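PDB 7E6I: glucose-6-phosphate 1-dehydrogenase from Kluyveromyces lactis, which catalyses the NADP+-dependent oxidation of glucose 6-phosphate to 6-phosphogluconolactone, the first and probably rate-limiting step of the oxidative pentose phosphate pathway. Local coordinates for residues 113-118 / 144-149. Residues are numbered along the deposited sequence; the frame is centred on the assembly and turned at random.
Sequences VDEPHR and SGIQRV
His-117 and Arg-118 lie in parallel register beside Ile-146 and Gln-147: Ile-146 N gives its hydrogen to Pro-116 O (2.9 Å), Arg-118 N to Ile-146 O (3.1 Å), and Arg-148 N to Arg-118 O (2.9 Å). At the start of the ladder the Pro-116 ring comes up with CD 3.6 Å from Gly-145 CA. On one face of the sheet His-117 and Ile-146 are neighbours, the imidazole CD2 touching the CG2 methyl at 3.4 Å. Glu-115 holds that ring. Its CG, anti to the backbone N (chi1 -179°), lies by Gly-145 CA; the chain is extended beyond it, and OE1 accepts a 2.7 Å hydrogen bond from His-117 NE2, lying close to the ring plane. An alanine at Glu-115 would probably leave His-117 NE2 without this acceptor and the imidazole less firmly fixed in its rotation. Phe-5 stacks on the same ring and also touches Ile-146. The other face carries Arg-118 and Gln-147, whose polar ends look elsewhere: Arg-118 forms a salt bridge with Glu-108 of helix 94-110, and Gln-147 NE2 bonds to Thr-142 O. Strands 117-122 and 146-152 thus begin side by side, joined through helix 126-139 as a beta-alpha-beta unit of the Rossmann-type NAD-binding domain.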
ATOM      1  N   VAL A 113      -4.547 -20.267 -29.609  1.00 68.99           N
ATOM      2  CA  VAL A 113      -4.823 -18.957 -29.028  1.00 69.89           C
ATOM      3  C   VAL A 113      -5.057 -17.970 -30.163  1.00 68.47           C
ATOM      4  O   VAL A 113      -4.150 -17.711 -30.963  1.00 69.31           O
ATOM      5  CB  VAL A 113      -3.685 -18.475 -28.113  1.00 68.58           C
ATOM      6  CG1 VAL A 113      -3.894 -17.014 -27.740  1.00 65.03           C
ATOM      7  CG2 VAL A 113      -3.606 -19.325 -26.857  1.00 64.57           C
ATOM      8  N   ASP A 114      -6.274 -17.423 -30.229  1.00 67.95           N
ATOM      9  CA  ASP A 114      -6.617 -16.360 -31.166  1.00 66.85           C
ATOM     10  C   ASP A 114      -6.371 -14.973 -30.594  1.00 66.32           C
ATOM     11  O   ASP A 114      -6.275 -14.005 -31.359  1.00 64.04           O
ATOM     12  CB  ASP A 114      -8.091 -16.463 -31.572  1.00 72.03           C
ATOM     13  CG  ASP A 114      -8.309 -17.399 -32.736  1.00 81.37           C
ATOM     14  OD1 ASP A 114      -7.619 -17.225 -33.765  1.00 83.39           O
ATOM     15  OD2 ASP A 114      -9.168 -18.302 -32.625  1.00 84.50           O
ATOM     16  N   GLU A 115      -6.286 -14.859 -29.271  1.00 66.80           N
ATOM     17  CA  GLU A 115      -6.097 -13.581 -28.588  1.00 63.29           C
ATOM     18  C   GLU A 115      -5.085 -13.801 -27.474  1.00 59.11           C
ATOM     19  O   GLU A 115      -5.439 -14.297 -26.391  1.00 56.70           O
ATOM     20  CB  GLU A 115      -7.412 -13.054 -28.024  1.00 58.69           C
ATOM     21  CG  GLU A 115      -7.303 -11.731 -27.316  1.00 57.63           C
ATOM     22  CD  GLU A 115      -8.648 -11.279 -26.779  1.00 61.26           C
ATOM     23  OE1 GLU A 115      -9.177 -11.936 -25.850  1.00 56.31           O
ATOM     24  OE2 GLU A 115      -9.188 -10.282 -27.305  1.00 63.38           O
ATOM     25  N   PRO A 116      -3.821 -13.468 -27.704  1.00 58.51           N
ATOM     26  CA  PRO A 116      -2.830 -13.572 -26.627  1.00 54.90           C
ATOM     27  C   PRO A 116      -3.256 -12.768 -25.399  1.00 52.96           C
ATOM     28  O   PRO A 116      -3.704 -11.622 -25.506  1.00 50.94           O
ATOM     29  CB  PRO A 116      -1.555 -13.005 -27.264  1.00 56.66           C
ATOM     30  CG  PRO A 116      -1.793 -13.032 -28.739  1.00 55.65           C
ATOM     31  CD  PRO A 116      -3.264 -12.910 -28.947  1.00 58.05           C
ATOM     32  N   HIS A 117      -3.138 -13.392 -24.228  1.00 49.13           N
ATOM     33  CA  HIS A 117      -3.363 -12.738 -22.940  1.00 46.94           C
ATOM     34  C   HIS A 117      -2.043 -12.764 -22.177  1.00 46.67           C
ATOM     35  O   HIS A 117      -1.611 -13.829 -21.720  1.00 46.65           O
ATOM     36  CB  HIS A 117      -4.447 -13.444 -22.131  1.00 44.34           C
ATOM     37  CG  HIS A 117      -5.825 -13.318 -22.699  1.00 46.22           C
ATOM     38  ND1 HIS A 117      -6.869 -14.119 -22.285  1.00 44.32           N
ATOM     39  CD2 HIS A 117      -6.333 -12.498 -23.649  1.00 46.15           C
ATOM     40  CE1 HIS A 117      -7.964 -13.791 -22.950  1.00 46.88           C
ATOM     41  NE2 HIS A 117      -7.665 -12.811 -23.786  1.00 49.64           N
ATOM     42  N   ARG A 118      -1.404 -11.605 -22.026  1.00 42.41           N
ATOM     43  CA  ARG A 118      -0.051 -11.534 -21.479  1.00 44.97           C
ATOM     44  C   ARG A 118       0.026 -10.543 -20.324  1.00 42.82           C
ATOM     45  O   ARG A 118      -0.353  -9.372 -20.470  1.00 38.38           O
ATOM     46  CB  ARG A 118       0.958 -11.146 -22.571  1.00 45.90           C
ATOM     47  CG  ARG A 118       0.888 -12.048 -23.792  1.00 47.07           C
ATOM     48  CD  ARG A 118       1.830 -11.613 -24.877  1.00 50.93           C
ATOM     49  NE  ARG A 118       1.747 -12.490 -26.041  1.00 53.68           N
ATOM     50  CZ  ARG A 118       1.984 -12.094 -27.285  1.00 54.06           C
ATOM     51  NH1 ARG A 118       2.317 -10.832 -27.530  1.00 55.85           N
ATOM     52  NH2 ARG A 118       1.894 -12.957 -28.280  1.00 54.68           N
ATOM     53  N   SER A 144      -3.500  -7.337 -31.568  1.00 53.26           N
ATOM     54  CA  SER A 144      -4.577  -8.313 -31.642  1.00 57.17           C
ATOM     55  C   SER A 144      -4.631  -9.220 -30.417  1.00 56.52           C
ATOM     56  O   SER A 144      -5.292 -10.265 -30.451  1.00 58.77           O
ATOM     57  CB  SER A 144      -4.427  -9.151 -32.908  1.00 59.83           C
ATOM     58  OG  SER A 144      -3.656 -10.302 -32.615  1.00 63.91           O
ATOM     59  N   GLY A 145      -3.928  -8.869 -29.352  1.00 56.70           N
ATOM     60  CA  GLY A 145      -4.106  -9.518 -28.070  1.00 54.23           C
ATOM     61  C   GLY A 145      -4.268  -8.434 -27.028  1.00 49.60           C
ATOM     62  O   GLY A 145      -4.388  -7.258 -27.381  1.00 51.23           O
ATOM     63  N   ILE A 146      -4.269  -8.793 -25.752  1.00 47.02           N
ATOM     64  CA  ILE A 146      -4.267  -7.798 -24.687  1.00 45.28           C
ATOM     65  C   ILE A 146      -3.079  -8.072 -23.768  1.00 42.45           C
ATOM     66  O   ILE A 146      -2.839  -9.220 -23.373  1.00 42.60           O
ATOM     67  CB  ILE A 146      -5.613  -7.778 -23.925  1.00 46.01           C
ATOM     68  CG1 ILE A 146      -5.443  -7.267 -22.492  1.00 45.39           C
ATOM     69  CG2 ILE A 146      -6.324  -9.126 -23.997  1.00 49.89           C
ATOM     70  CD1 ILE A 146      -5.325  -5.729 -22.400  1.00 51.96           C
ATOM     71  N   GLN A 147      -2.311  -7.026 -23.473  1.00 38.94           N
ATOM     72  CA  GLN A 147      -1.174  -7.109 -22.565  1.00 42.24           C
ATOM     73  C   GLN A 147      -1.350  -6.115 -21.422  1.00 40.04           C
ATOM     74  O   GLN A 147      -1.855  -5.004 -21.619  1.00 40.79           O
ATOM     75  CB  GLN A 147       0.160  -6.831 -23.281  1.00 37.12           C
ATOM     76  CG  GLN A 147       0.103  -5.654 -24.222  1.00 41.64           C
ATOM     77  CD  GLN A 147      -0.108  -6.102 -25.668  1.00 47.24           C
ATOM     78  OE1 GLN A 147       0.573  -7.006 -26.149  1.00 48.32           O
ATOM     79  NE2 GLN A 147      -1.074  -5.488 -26.353  1.00 45.39           N
ATOM     80  N   ARG A 148      -0.923  -6.524 -20.232  1.00 35.87           N
ATOM     81  CA  ARG A 148      -0.989  -5.704 -19.035  1.00 35.39           C
ATOM     82  C   ARG A 148       0.366  -5.739 -18.347  1.00 37.51           C
ATOM     83  O   ARG A 148       0.986  -6.801 -18.242  1.00 38.33           O
ATOM     84  CB  ARG A 148      -2.080  -6.211 -18.085  1.00 34.54           C
ATOM     85  CG  ARG A 148      -3.491  -6.027 -18.614  1.00 36.36           C
ATOM     86  CD  ARG A 148      -4.522  -6.773 -17.774  1.00 35.89           C
ATOM     87  NE  ARG A 148      -5.843  -6.722 -18.393  1.00 38.20           N
ATOM     88  CZ  ARG A 148      -6.784  -7.650 -18.240  1.00 37.98           C
ATOM     89  NH1 ARG A 148      -6.562  -8.719 -17.479  1.00 34.43           N
ATOM     90  NH2 ARG A 148      -7.951  -7.504 -18.855  1.00 41.13           N
ATOM     91  N   VAL A 149       0.843  -4.591 -17.882  1.00 34.15           N
ATOM     92  CA  VAL A 149       2.111  -4.556 -17.166  1.00 34.43           C
ATOM     93  C   VAL A 149       1.873  -4.019 -15.757  1.00 34.28           C
ATOM     94  O   VAL A 149       1.157  -3.031 -15.568  1.00 32.79           O
ATOM     95  CB  VAL A 149       3.195  -3.761 -17.924  1.00 36.87           C
ATOM     96  CG1 VAL A 149       2.608  -2.956 -19.083  1.00 34.40           C
ATOM     97  CG2 VAL A 149       4.013  -2.889 -16.976  1.00 36.16           C
TER